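Serine protease MT3772 (Mycobacterium tuberculosis, PDB 3K6Y) is a serine protease, probably membrane-anchored, that is thought to help the tubercle bacillus withstand acid and oxidative stress, represented by its trypsin-like protease domain. Local coordinates at residues V83-V97 with V105-P117. Sequence-based numbering, arbitrary orientation.
Sequences VTVYAGDKPFEATVV and VAILAVPHLPPPP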
loop_
_atom_site.group_PDB
_atom_site.type_symbol
_atom_site.label_atom_id
_atom_site.label_comp_id
_atom_site.label_asym_id
_atom_site.label_seq_id
_atom_site.Cartn_x
_atom_site.Cartn_y
_atom_site.Cartn_z
ATOM N N VAL A 83 2.900 8.928 11.926
ATOM C CA VAL A 83 1.543 9.358 12.260
ATOM C C VAL A 83 1.532 9.792 13.715
ATOM O O VAL A 83 2.004 9.057 14.580
ATOM C CB VAL A 83 0.535 8.220 12.038
ATOM C CG1 VAL A 83 -0.886 8.649 12.440
ATOM C CG2 VAL A 83 0.550 7.725 10.593
ATOM N N THR A 84 1.033 10.997 13.969
ATOM C CA THR A 84 0.896 11.510 15.329
ATOM C C THR A 84 -0.579 11.790 15.593
ATOM O O THR A 84 -1.289 12.315 14.731
ATOM C CB THR A 84 1.708 12.805 15.510
ATOM O OG1 THR A 84 3.080 12.529 15.181
ATOM C CG2 THR A 84 1.656 13.298 16.953
ATOM N N VAL A 85 -1.027 11.428 16.793
ATOM C CA VAL A 85 -2.377 11.710 17.243
ATOM C C VAL A 85 -2.306 12.830 18.295
ATOM O O VAL A 85 -1.477 12.774 19.196
ATOM C CB VAL A 85 -2.984 10.419 17.857
ATOM C CG1 VAL A 85 -4.224 10.720 18.686
ATOM C CG2 VAL A 85 -3.259 9.401 16.737
ATOM N N TYR A 86 -3.175 13.827 18.167
ATOM C CA TYR A 86 -3.204 14.915 19.156
ATOM C C TYR A 86 -4.497 14.847 19.932
ATOM O O TYR A 86 -5.577 14.831 19.340
ATOM C CB TYR A 86 -3.104 16.278 18.487
ATOM C CG TYR A 86 -1.808 16.450 17.765
ATOM C CD1 TYR A 86 -1.657 15.954 16.471
ATOM C CD2 TYR A 86 -0.725 17.088 18.364
ATOM C CE1 TYR A 86 -0.480 16.080 15.781
ATOM C CE2 TYR A 86 0.487 17.230 17.652
ATOM C CZ TYR A 86 0.585 16.706 16.367
ATOM O OH TYR A 86 1.750 16.823 15.630
ATOM N N ALA A 87 -4.372 14.788 21.258
ATOM C CA ALA A 87 -5.538 14.833 22.137
ATOM C C ALA A 87 -5.214 15.810 23.251
ATOM O O ALA A 87 -4.128 15.754 23.815
ATOM C CB ALA A 87 -5.828 13.453 22.714
ATOM N N GLY A 88 -6.158 16.690 23.570
ATOM C CA GLY A 88 -5.935 17.688 24.615
ATOM C C GLY A 88 -4.670 18.502 24.382
ATOM O O GLY A 88 -3.935 18.798 25.330
ATOM N N ASP A 89 -4.419 18.841 23.110
ATOM C CA ASP A 89 -3.269 19.658 22.674
ATOM C C ASP A 89 -1.897 19.042 22.996
ATOM O O ASP A 89 -0.913 19.754 23.207
ATOM C CB ASP A 89 -3.372 21.094 23.212
ATOM N N LYS A 90 -1.847 17.710 23.018
ATOM C CA LYS A 90 -0.639 16.940 23.313
ATOM C C LYS A 90 -0.459 15.876 22.234
ATOM O O LYS A 90 -1.442 15.224 21.848
ATOM C CB LYS A 90 -0.808 16.233 24.642
ATOM C CG LYS A 90 0.360 15.408 25.100
ATOM N N PRO A 91 0.784 15.690 21.755
ATOM C CA PRO A 91 1.043 14.643 20.766
ATOM C C PRO A 91 1.251 13.251 21.351
ATOM O O PRO A 91 1.857 13.084 22.425
ATOM C CB PRO A 91 2.340 15.111 20.101
ATOM C CG PRO A 91 3.055 15.861 21.195
ATOM C CD PRO A 91 1.989 16.507 22.027
ATOM N N PHE A 92 0.769 12.250 20.622
ATOM C CA PHE A 92 0.953 10.841 21.002
ATOM C C PHE A 92 1.452 10.106 19.781
ATOM O O PHE A 92 0.903 10.243 18.698
ATOM C CB PHE A 92 -0.381 10.244 21.470
ATOM C CG PHE A 92 -0.851 10.824 22.763
ATOM C CD1 PHE A 92 -1.579 12.013 22.788
ATOM C CD2 PHE A 92 -0.500 10.228 23.973
ATOM C CE1 PHE A 92 -1.960 12.594 23.995
ATOM C CE2 PHE A 92 -0.885 10.817 25.186
ATOM C CZ PHE A 92 -1.600 11.992 25.188
ATOM N N GLU A 93 2.495 9.313 19.960
ATOM C CA GLU A 93 2.965 8.445 18.896
ATOM C C GLU A 93 1.913 7.386 18.594
ATOM O O GLU A 93 1.234 6.887 19.490
ATOM C CB GLU A 93 4.277 7.777 19.323
ATOM C CG GLU A 93 5.461 8.747 19.485
ATOM C CD GLU A 93 6.777 8.059 19.795
ATOM O OE1 GLU A 93 6.930 6.865 19.449
ATOM O OE2 GLU A 93 7.671 8.720 20.365
ATOM N N ALA A 94 1.784 7.071 17.314
ATOM C CA ALA A 94 0.805 6.095 16.858
ATOM C C ALA A 94 1.468 5.111 15.912
ATOM O O ALA A 94 2.456 5.426 15.229
ATOM C CB ALA A 94 -0.334 6.780 16.194
ATOM N N THR A 95 0.901 3.913 15.861
ATOM C CA THR A 95 1.299 2.859 14.925
ATOM C C THR A 95 0.064 2.483 14.115
ATOM O O THR A 95 -1.006 2.285 14.685
ATOM C CB THR A 95 1.818 1.595 15.713
ATOM O OG1 THR A 95 2.960 1.996 16.482
ATOM C CG2 THR A 95 2.246 0.505 14.755
ATOM N N VAL A 96 0.214 2.338 12.802
ATOM C CA VAL A 96 -0.901 1.883 11.975
ATOM C C VAL A 96 -0.931 0.342 12.067
ATOM O O VAL A 96 -0.037 -0.330 11.552
ATOM C CB VAL A 96 -0.724 2.322 10.508
ATOM C CG1 VAL A 96 -1.908 1.865 9.699
ATOM C CG2 VAL A 96 -0.556 3.845 10.407
ATOM N N VAL A 97 -1.944 -0.214 12.730
ATOM C CA VAL A 97 -2.008 -1.658 12.928
ATOM C C VAL A 97 -3.044 -2.350 12.070
ATOM O O VAL A 97 -3.028 -3.579 11.951
ATOM C CB VAL A 97 -2.196 -2.044 14.430
ATOM C CG1 VAL A 97 -1.025 -1.525 15.241
ATOM C CG2 VAL A 97 -3.523 -1.538 14.989
ATOM N N VAL A 105 -10.496 2.492 5.872
ATOM C CA VAL A 105 -10.413 2.625 7.330
ATOM C C VAL A 105 -9.030 2.209 7.780
ATOM O O VAL A 105 -8.469 1.254 7.238
ATOM C CB VAL A 105 -11.456 1.736 8.041
ATOM C CG1 VAL A 105 -11.252 1.735 9.573
ATOM C CG2 VAL A 105 -12.850 2.204 7.714
ATOM N N ALA A 106 -8.492 2.935 8.755
ATOM C CA ALA A 106 -7.272 2.532 9.442
ATOM C C ALA A 106 -7.540 2.526 10.931
ATOM O O ALA A 106 -8.338 3.334 11.439
ATOM C CB ALA A 106 -6.095 3.478 9.108
ATOM N N ILE A 107 -6.862 1.622 11.638
ATOM C CA ILE A 107 -6.885 1.636 13.100
ATOM C C ILE A 107 -5.465 1.879 13.569
ATOM O O ILE A 107 -4.508 1.248 13.072
ATOM C CB ILE A 107 -7.441 0.311 13.694
ATOM C CG1 ILE A 107 -8.907 0.132 13.260
ATOM C CG2 ILE A 107 -7.320 0.314 15.232
ATOM C CD1 ILE A 107 -9.553 -1.205 13.680
ATOM N N LEU A 108 -5.359 2.819 14.510
ATOM C CA LEU A 108 -4.085 3.196 15.093
ATOM C C LEU A 108 -3.988 2.696 16.506
ATOM O O LEU A 108 -4.934 2.840 17.293
ATOM C CB LEU A 108 -3.961 4.729 15.120
ATOM C CG LEU A 108 -4.245 5.437 13.805
ATOM C CD1 LEU A 108 -4.120 6.927 13.988
ATOM C CD2 LEU A 108 -3.332 5.000 12.677
ATOM N N ALA A 109 -2.818 2.141 16.833
ATOM C CA ALA A 109 -2.470 1.840 18.225
ATOM C C ALA A 109 -1.779 3.058 18.815
ATOM O O ALA A 109 -0.797 3.565 18.248
ATOM C CB ALA A 109 -1.554 0.615 18.306
ATOM N N VAL A 110 -2.298 3.554 19.935
ATOM C CA VAL A 110 -1.839 4.828 20.511
ATOM C C VAL A 110 -1.661 4.631 22.010
ATOM O O VAL A 110 -2.580 4.851 22.800
ATOM C CB VAL A 110 -2.848 5.962 20.250
ATOM C CG1 VAL A 110 -2.233 7.317 20.615
ATOM C CG2 VAL A 110 -3.306 5.966 18.770
ATOM N N PRO A 111 -0.491 4.134 22.412
ATOM C CA PRO A 111 -0.254 3.875 23.835
ATOM C C PRO A 111 -0.468 5.081 24.727
ATOM O O PRO A 111 -0.061 6.198 24.383
ATOM C CB PRO A 111 1.225 3.451 23.874
ATOM C CG PRO A 111 1.477 2.875 22.538
ATOM C CD PRO A 111 0.622 3.655 21.579
ATOM N N HIS A 112 -1.119 4.829 25.867
ATOM C CA HIS A 112 -1.307 5.824 26.930
ATOM C C HIS A 112 -2.139 7.029 26.497
ATOM O O HIS A 112 -1.974 8.140 27.007
ATOM C CB HIS A 112 0.043 6.244 27.525
ATOM C CG HIS A 112 0.918 5.083 27.887
ATOM N ND1 HIS A 112 2.142 4.855 27.295
ATOM C CD2 HIS A 112 0.705 4.043 28.725
ATOM C CE1 HIS A 112 2.665 3.744 27.786
ATOM N NE2 HIS A 112 1.813 3.233 28.658
ATOM N N LEU A 113 -3.094 6.803 25.601
ATOM C CA LEU A 113 -3.971 7.856 25.120
ATOM C C LEU A 113 -5.069 8.080 26.181
ATOM O O LEU A 113 -5.831 7.170 26.475
ATOM C CB LEU A 113 -4.578 7.420 23.799
ATOM C CG LEU A 113 -5.545 8.413 23.166
ATOM C CD1 LEU A 113 -4.864 9.743 22.869
ATOM C CD2 LEU A 113 -6.097 7.758 21.920
ATOM N N PRO A 114 -5.150 9.285 26.777
ATOM C CA PRO A 114 -6.113 9.443 27.883
ATOM C C PRO A 114 -7.617 9.319 27.626
ATOM O O PRO A 114 -8.304 8.759 28.456
ATOM C CB PRO A 114 -5.770 10.829 28.469
ATOM C CG PRO A 114 -4.350 11.039 28.073
ATOM C CD PRO A 114 -4.262 10.454 26.665
ATOM N N PRO A 115 -8.157 9.877 26.528
ATOM C CA PRO A 115 -9.621 9.899 26.451
ATOM C C PRO A 115 -10.303 8.548 26.286
ATOM O O PRO A 115 -9.723 7.609 25.735
ATOM C CB PRO A 115 -9.914 10.798 25.256
ATOM C CG PRO A 115 -8.674 10.810 24.466
ATOM C CD PRO A 115 -7.543 10.645 25.433
ATOM N N PRO A 116 -11.572 8.468 26.716
ATOM C CA PRO A 116 -12.291 7.216 26.655
ATOM C C PRO A 116 -12.843 6.945 25.254
ATOM O O PRO A 116 -12.933 7.851 24.421
ATOM C CB PRO A 116 -13.453 7.457 27.636
ATOM C CG PRO A 116 -13.762 8.919 27.448
ATOM C CD PRO A 116 -12.392 9.540 27.324
ATOM N N PRO A 117 -13.245 5.696 24.997
ATOM C CA PRO A 117 -13.819 5.380 23.708
ATOM C C PRO A 117 -15.225 5.902 23.535
ATOM O O PRO A 117 -15.955 6.144 24.515
ATOM C CB PRO A 117 -13.855 3.851 23.691
ATOM C CG PRO A 117 -13.852 3.426 25.138
ATOM C CD PRO A 117 -13.114 4.516 25.877
HETATM O O HOH W 1 1.551 7.012 22.289
HETATM O O HOH W 2 2.031 2.463 18.822
#
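Phe92 and Leu113 meet ring to methyl: Leu113 CD1 lies 4.2 Å from the centroid of the Phe92 ring and 16° off its normal, a CH-pi contact over one face, with the methyl offset toward the rim. In Leu113, chi1 of 179° sets CG anti to the backbone N and chi2 of 60° brings CD1 over the ring; the same CD1 touches Ala87 CB at 3.8 Å. The far end of the ring presses on the proline-rich loop, Phe92 CZ to Pro114 CD 3.4 Å, while Val110 CG1 packs on Phe92 CB. The other branch of that valine, CG2, reaches Val85 CG2 and Ala94 CB. Leu108 forks between two strands: CD1 meets Val85 CG2 at 3.8 Å and Val83 CG1 slightly farther off, whereas CD2 touches Val96 CG2, the two side chains crossing obliquely. Ile47 and Val45 of strand 44-51 extend this apolar layer.

The backbones pair antiparallel. Thr95 and Ala109 form a hydrogen-bonded pair, Thr95 N to Ala109 O 2.9 Å and Ala109 N to Thr95 O 2.8 Å, both in the carbonyl plane; Val96 and Leu108 follow as a non-hydrogen-bonded pair, and Val97 N bonds to Ile107 O at 3.0 Å. Strand 105-109 gives way to a type II turn from Val110 to Leu113, and one water links the two segments, donating to Glu93 O and Pro111 O. Asp68 receives the His112 and Leu113 amides.

Strands 82-87, 90-100 and 105-109 are consecutive neighbours in a six-stranded antiparallel barrel of order 1-2-3-6-5-4, the N-terminal of the two barrels that define the chymotrypsin-like fold.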